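Side-chain contacts in mandelate racemase/muconate lactonizing enzyme (Polaromonas sp., PDB 2OG9), which probably catalyses a proton-abstraction reaction of the enolase superfamily, such as mandelate racemisation, in a TIM-barrel active site: residues 171-174 against 175-178; 216-219 against 220-224; 240-243 against 244-248. All blocks are in the same frame, centred on the assembly; numbering follows the deposited sequence.

Contact 1. Residues 171-174 against 175-178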
# COMPACT_ATOMS: atom_id res chain seq x y z
N SER A 171 -26.52 40.99 -4.94
CA SER A 171 -26.11 42.23 -4.29
C SER A 171 -27.07 42.56 -3.15
O SER A 171 -26.66 43.12 -2.13
CB SER A 171 -26.08 43.37 -5.31
OG SER A 171 -27.29 43.45 -6.04
N ALA A 172 -28.33 42.18 -3.31
CA ALA A 172 -29.35 42.42 -2.28
C ALA A 172 -29.08 41.52 -1.08
O ALA A 172 -29.17 41.96 0.07
CB ALA A 172 -30.74 42.15 -2.84
N SER A 173 -28.77 40.26 -1.35
CA SER A 173 -28.48 39.31 -0.28
C SER A 173 -27.27 39.76 0.52
O SER A 173 -27.21 39.56 1.73
CB SER A 173 -28.24 37.92 -0.86
OG SER A 173 -29.42 37.40 -1.46
N ILE A 174 -26.31 40.37 -0.16
CA ILE A 174 -25.11 40.84 0.50
C ILE A 174 -25.44 42.01 1.43
O ILE A 174 -24.91 42.10 2.54
CB ILE A 174 -24.04 41.28 -0.52
CG1 ILE A 174 -23.64 40.08 -1.38
CG2 ILE A 174 -22.83 41.84 0.20
CD1 ILE A 174 -23.06 38.92 -0.58
N GLU A 175 -26.31 42.91 0.98
CA GLU A 175 -26.68 44.07 1.79
C GLU A 175 -27.51 43.66 3.01
O GLU A 175 -27.56 44.39 4.00
CB GLU A 175 -27.45 45.10 0.95
CG GLU A 175 -28.86 44.70 0.54
CD GLU A 175 -29.49 45.71 -0.41
OE1 GLU A 175 -28.94 45.91 -1.52
OE2 GLU A 175 -30.54 46.30 -0.06
N ARG A 176 -28.14 42.49 2.94
CA ARG A 176 -28.94 42.01 4.06
C ARG A 176 -28.09 41.21 5.05
O ARG A 176 -28.58 40.77 6.08
CB ARG A 176 -30.11 41.15 3.56
CG ARG A 176 -29.69 39.87 2.88
CD ARG A 176 -30.86 39.08 2.32
NE ARG A 176 -31.75 38.57 3.36
CZ ARG A 176 -32.65 37.62 3.17
NH1 ARG A 176 -32.78 37.06 1.97
NH2 ARG A 176 -33.42 37.21 4.17
N GLY A 177 -26.81 41.02 4.72
CA GLY A 177 -25.94 40.30 5.63
C GLY A 177 -25.40 38.94 5.22
O GLY A 177 -24.65 38.34 5.98
N ILE A 178 -25.79 38.44 4.05
CA ILE A 178 -25.31 37.14 3.60
C ILE A 178 -23.79 37.20 3.41
O ILE A 178 -23.26 38.21 2.96
CB ILE A 178 -25.98 36.71 2.27
CG1 ILE A 178 -27.49 36.52 2.50
CG2 ILE A 178 -25.38 35.41 1.77
CD1 ILE A 178 -27.84 35.36 3.42
O HOH W 1 -22.57 40.81 4.04
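Ser173 and Ile178 meet across the end of helix 163-175, Ser173 CB lying 3.7 Å from Ile178 CG1. The same two residues are tied through the backbone: Ile178 N donates to Ser173 O at 2.9 Å, though that oxygen crowds a neighbour in the model and its place is somewhat doubtful. One step inward, Gly177 N donates to Ile174 O at 3.1 Å. These two bonds, with Gly177 at a positive phi of 113°, make a Schellman motif, which ends helix 163-175 and sends the chain toward barrel strand 181-184. Any CB on Gly177 would be jammed against the carbonyl oxygen of Arg176, which accounts for the glycine. Ile174 brings CD1 to 3.6 Å from Ile178 O, and a water donates both to Ile174 O (3.1 Å) and to Ile178 O (2.9 Å). Further out, Ser173 OG lies anti to its own carbonyl carbon (chi1 -66°), where it can hydrogen-bond to the carbonyl of Asn169 one turn back as well as to Ser155 and Asn153. Ile178 packs on His336 and on Ile350. The carbonyls of Ser173 and Ile174 are thus both taken by backbone N-H groups, and the water gives Ile174 O a second donor.

Contact 2. Residues 216-219 against 220-224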
# COMPACT_ATOMS: atom_id res chain seq x y z
N GLN A 216 -23.76 17.36 -9.98
CA GLN A 216 -23.44 16.10 -10.65
C GLN A 216 -23.65 16.11 -12.16
O GLN A 216 -23.89 15.07 -12.76
CB GLN A 216 -24.30 14.96 -10.07
CG GLN A 216 -24.32 14.86 -8.55
CD GLN A 216 -25.14 13.68 -8.05
OE1 GLN A 216 -24.81 12.52 -8.30
NE2 GLN A 216 -26.23 13.97 -7.35
N GLN A 217 -23.55 17.28 -12.79
CA GLN A 217 -23.78 17.37 -14.23
C GLN A 217 -22.58 17.10 -15.14
O GLN A 217 -22.76 16.85 -16.33
CB GLN A 217 -24.37 18.73 -14.59
CG GLN A 217 -25.76 18.98 -14.04
CD GLN A 217 -26.71 17.84 -14.32
OE1 GLN A 217 -26.82 16.89 -13.54
NE2 GLN A 217 -27.40 17.91 -15.46
N TRP A 218 -21.38 17.14 -14.59
CA TRP A 218 -20.19 16.93 -15.41
C TRP A 218 -19.61 15.52 -15.39
O TRP A 218 -19.64 14.84 -14.37
CB TRP A 218 -19.08 17.88 -14.99
CG TRP A 218 -19.40 19.34 -15.08
CD1 TRP A 218 -20.16 19.95 -16.04
CD2 TRP A 218 -18.88 20.39 -14.26
NE1 TRP A 218 -20.14 21.31 -15.86
CE2 TRP A 218 -19.36 21.61 -14.78
CE3 TRP A 218 -18.04 20.41 -13.13
CZ2 TRP A 218 -19.03 22.85 -14.21
CZ3 TRP A 218 -17.72 21.64 -12.56
CH2 TRP A 218 -18.21 22.84 -13.10
N ASP A 219 -19.08 15.07 -16.53
CA ASP A 219 -18.42 13.77 -16.57
C ASP A 219 -16.98 14.10 -16.20
O ASP A 219 -16.61 15.28 -16.15
CB ASP A 219 -18.51 13.11 -17.95
CG ASP A 219 -18.04 14.01 -19.09
OD1 ASP A 219 -17.07 14.77 -18.91
OD2 ASP A 219 -18.64 13.93 -20.18
N ARG A 220 -16.15 13.10 -15.92
CA ARG A 220 -14.77 13.38 -15.54
C ARG A 220 -14.04 14.35 -16.47
O ARG A 220 -13.42 15.30 -16.00
CB ARG A 220 -13.98 12.09 -15.39
CG ARG A 220 -14.35 11.31 -14.14
CD ARG A 220 -13.44 10.13 -13.97
NE ARG A 220 -13.81 9.31 -12.82
CZ ARG A 220 -13.23 8.16 -12.52
NH1 ARG A 220 -12.25 7.70 -13.29
NH2 ARG A 220 -13.63 7.46 -11.47
N PRO A 221 -14.09 14.11 -17.79
CA PRO A 221 -13.40 15.01 -18.72
C PRO A 221 -13.89 16.46 -18.62
O PRO A 221 -13.09 17.39 -18.56
CB PRO A 221 -13.71 14.39 -20.08
CG PRO A 221 -13.77 12.93 -19.77
CD PRO A 221 -14.59 12.92 -18.49
N THR A 222 -15.21 16.64 -18.61
CA THR A 222 -15.77 17.99 -18.53
C THR A 222 -15.43 18.66 -17.20
O THR A 222 -15.03 19.83 -17.18
CB THR A 222 -17.30 17.96 -18.73
OG1 THR A 222 -17.61 17.33 -19.98
CG2 THR A 222 -17.86 19.38 -18.75
N ALA A 223 -15.57 17.93 -16.10
CA ALA A 223 -15.25 18.49 -14.79
C ALA A 223 -13.80 18.95 -14.76
O ALA A 223 -13.48 20.00 -14.21
CB ALA A 223 -15.49 17.45 -13.70
N GLN A 224 -12.93 18.15 -15.37
CA GLN A 224 -11.51 18.47 -15.42
C GLN A 224 -11.27 19.83 -16.09
O GLN A 224 -10.53 20.66 -15.57
CB GLN A 224 -10.76 17.38 -16.20
CG GLN A 224 -9.25 17.45 -16.10
CD GLN A 224 -8.74 17.04 -14.73
OE1 GLN A 224 -9.35 16.22 -14.05
NE2 GLN A 224 -7.60 17.60 -14.33
O HOH W 2 -20.41 16.25 -19.00
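Ala223 N donates to Asp219 O at 2.8 Å with an N-H...O angle of 174°, an almost straight bond that closes the first turn of helix 220-230. Asp219 stands at the N-cap, and its carboxylate does the side-chain work. With chi1 at 52°, CG lies between the backbone N and the carbonyl carbon, which folds OD1 back over the start of the helix. There OD1 is gripped twice by Thr222. The backbone N comes in nearly along the C-O axis at 2.7 Å, and the hydroxyl OG1 donates at 2.8 Å from above the carboxylate plane. Two donors from one residue should hold the carboxylate against rotation. Thr222 OG1 also accepts from a water that in turn takes the N-H of Asp219, which makes that water a bridge between Asp219 N and Thr222 OG1. Pro221, which has no N-H to offer, sets its CD 3.1 Å from Asp219 OD1, the two side chains crossing at about a right angle.

Trp218 packs against the same turn with both its CB and its indole. Thr222 CG2 comes obliquely to the indole, 3.6 Å from Trp218 CD1, while Trp218 CB packs on Ala223 CB at 3.8 Å. Beyond the turn, the indole rests on Met226 and Phe230, Arg220 makes a salt bridge with Asp246, and Pro221 packs on Pro260 of a neighbouring subunit.

Trp218, just before the N-cap, touching Ala223, the fourth helical residue, fits a hydrophobic staple. Staple and Asp219 N-cap together mark the start of helix 220-230, which follows strand 210-213 in the beta-alpha barrel.

Contact 3. Residues 240-243 against 244-248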
# COMPACT_ATOMS: atom_id res chain seq x y z
N GLU A 240 -20.22 19.28 -5.99
CA GLU A 240 -20.75 18.17 -6.79
C GLU A 240 -20.40 18.23 -8.27
O GLU A 240 -21.28 18.17 -9.13
CB GLU A 240 -22.27 18.11 -6.64
CG GLU A 240 -22.75 17.58 -5.30
CD GLU A 240 -22.65 16.07 -5.21
OE1 GLU A 240 -23.61 15.44 -4.70
OE2 GLU A 240 -21.62 15.50 -5.65
N PRO A 241 -19.10 18.34 -8.60
CA PRO A 241 -18.74 18.39 -10.02
C PRO A 241 -19.05 17.08 -10.75
O PRO A 241 -19.31 17.09 -11.96
CB PRO A 241 -17.25 18.69 -9.98
CG PRO A 241 -16.80 18.01 -8.70
CD PRO A 241 -17.91 18.41 -7.74
N LEU A 242 -19.05 15.97 -10.02
CA LEU A 242 -19.31 14.65 -10.60
C LEU A 242 -20.42 13.90 -9.88
O LEU A 242 -21.00 14.39 -8.92
CB LEU A 242 -18.04 13.81 -10.52
CG LEU A 242 -16.79 14.37 -11.20
CD1 LEU A 242 -15.57 13.56 -10.76
CD2 LEU A 242 -16.97 14.33 -12.71
N ASP A 243 -20.71 12.69 -10.36
CA ASP A 243 -21.72 11.85 -9.73
C ASP A 243 -21.33 11.73 -8.26
O ASP A 243 -20.17 11.52 -7.94
CB ASP A 243 -21.75 10.46 -10.36
CG ASP A 243 -22.71 9.52 -9.64
OD1 ASP A 243 -23.94 9.64 -9.85
OD2 ASP A 243 -22.24 8.68 -8.85
N ALA A 244 -22.32 11.87 -7.38
CA ALA A 244 -22.09 11.80 -5.94
C ALA A 244 -21.30 10.57 -5.49
O ALA A 244 -20.63 10.59 -4.46
CB ALA A 244 -23.43 11.85 -5.21
N TYR A 245 -21.37 9.49 -6.27
CA TYR A 245 -20.68 8.26 -5.91
C TYR A 245 -19.33 8.01 -6.58
O TYR A 245 -18.70 6.99 -6.33
CB TYR A 245 -21.62 7.08 -6.13
CG TYR A 245 -22.75 7.06 -5.13
CD1 TYR A 245 -22.58 6.46 -3.88
CD2 TYR A 245 -23.95 7.73 -5.37
CE1 TYR A 245 -23.57 6.54 -2.90
CE2 TYR A 245 -24.94 7.81 -4.40
CZ TYR A 245 -24.74 7.22 -3.17
OH TYR A 245 -25.70 7.32 -2.19
N ASP A 246 -18.89 8.95 -7.41
CA ASP A 246 -17.60 8.81 -8.09
C ASP A 246 -16.50 9.34 -7.17
O ASP A 246 -15.94 10.41 -7.40
CB ASP A 246 -17.60 9.57 -9.42
CG ASP A 246 -16.34 9.33 -10.22
OD1 ASP A 246 -15.51 8.50 -9.78
OD2 ASP A 246 -16.17 9.97 -11.28
N HIS A 247 -16.19 8.58 -6.13
CA HIS A 247 -15.19 8.98 -5.15
C HIS A 247 -13.78 9.13 -5.72
O HIS A 247 -13.06 10.07 -5.36
CB HIS A 247 -15.21 7.98 -3.99
CG HIS A 247 -16.51 7.94 -3.26
ND1 HIS A 247 -16.94 6.84 -2.54
CD2 HIS A 247 -17.49 8.87 -3.12
CE1 HIS A 247 -18.11 7.09 -1.99
NE2 HIS A 247 -18.47 8.32 -2.33
N GLU A 248 -13.38 8.21 -6.58
CA GLU A 248 -12.06 8.29 -7.20
C GLU A 248 -11.99 9.54 -8.06
O GLU A 248 -10.97 10.23 -8.08
CB GLU A 248 -11.78 7.07 -8.08
CG GLU A 248 -11.34 5.84 -7.32
CD GLU A 248 -10.90 4.72 -8.25
OE1 GLU A 248 -10.08 4.98 -9.16
OE2 GLU A 248 -11.36 3.57 -8.06
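The side chains of Asp243 and Tyr245 cross at a slant, carboxylate and ring planes 38° apart, with OD2 of the aspartate at the ring edge and in its plane. That oxygen is drawn there chiefly by the backbone: Tyr245 N donates to Asp243 OD2 at 2.8 Å, tilted well above the carboxylate plane, and Tyr245 CB follows at 3.2 Å from OD2. Because CG is anti to the backbone N (chi1 175°), the carboxylate lies by its own carbonyl carbon, where OD2 meets Tyr245 N. A side-chain oxygen taking the N-H two residues on is an Asx turn, and it overlaps a type I beta turn in which Asp246 N donates to Asp243 O at 2.9 Å, the angle at the hydrogen being 168°. The paired turns carry the chain from strand 238-239 of the barrel into helix 247-256. OD1 of Asp243 is committed elsewhere, to a salt bridge with Arg111 of a neighbouring subunit. Were Asp243 replaced by an alanine, Tyr245 N would probably lose its side-chain acceptor and Arg111 of the neighbouring subunit its carboxylate partner.

Asp246 is the N-cap of the next helix: OD1 accepts from Gly249 N while also serving Arg220. Its other oxygen, OD2, touches Leu242 CD1 at 3.7 Å. The carboxylates of Asp243 and Asp246 stay apart, with 6.7 Å between their OD2 atoms, and the two arginines probably offset the like charges.

Earlier in the loop, Glu240 bends at chi2 and brings OE1 to 3.6 Å from Ala244 CB. This OE1 is buried and has no polar partner in the model, whereas OE2 is hydrogen-bonded to Thr263 OG1.

Contacts 2 and 3 are neighbours, their centres 9 Å apart, whereas contact 1 lies 31 Å from the centre of each. Two polar links join the near pair: Gln216 OE1 to Ala244 N, a probable hydrogen bond, and the salt bridge of Arg220 NH2 with Asp246 OD1, both 2.7 Å. Each of contacts 2 and 3 leads from a barrel strand into its following helix, at the strand ends where enolase-superfamily active sites lie. Contact 1 closes a helix ahead of strand 181-184, at the opposite end of the barrel. Calcium lies about 8 Å from the Arg220 side chain and about 11 Å from that of Leu242. Its site, at Ala254 and Phe257, is not the superfamily's acidic metal site.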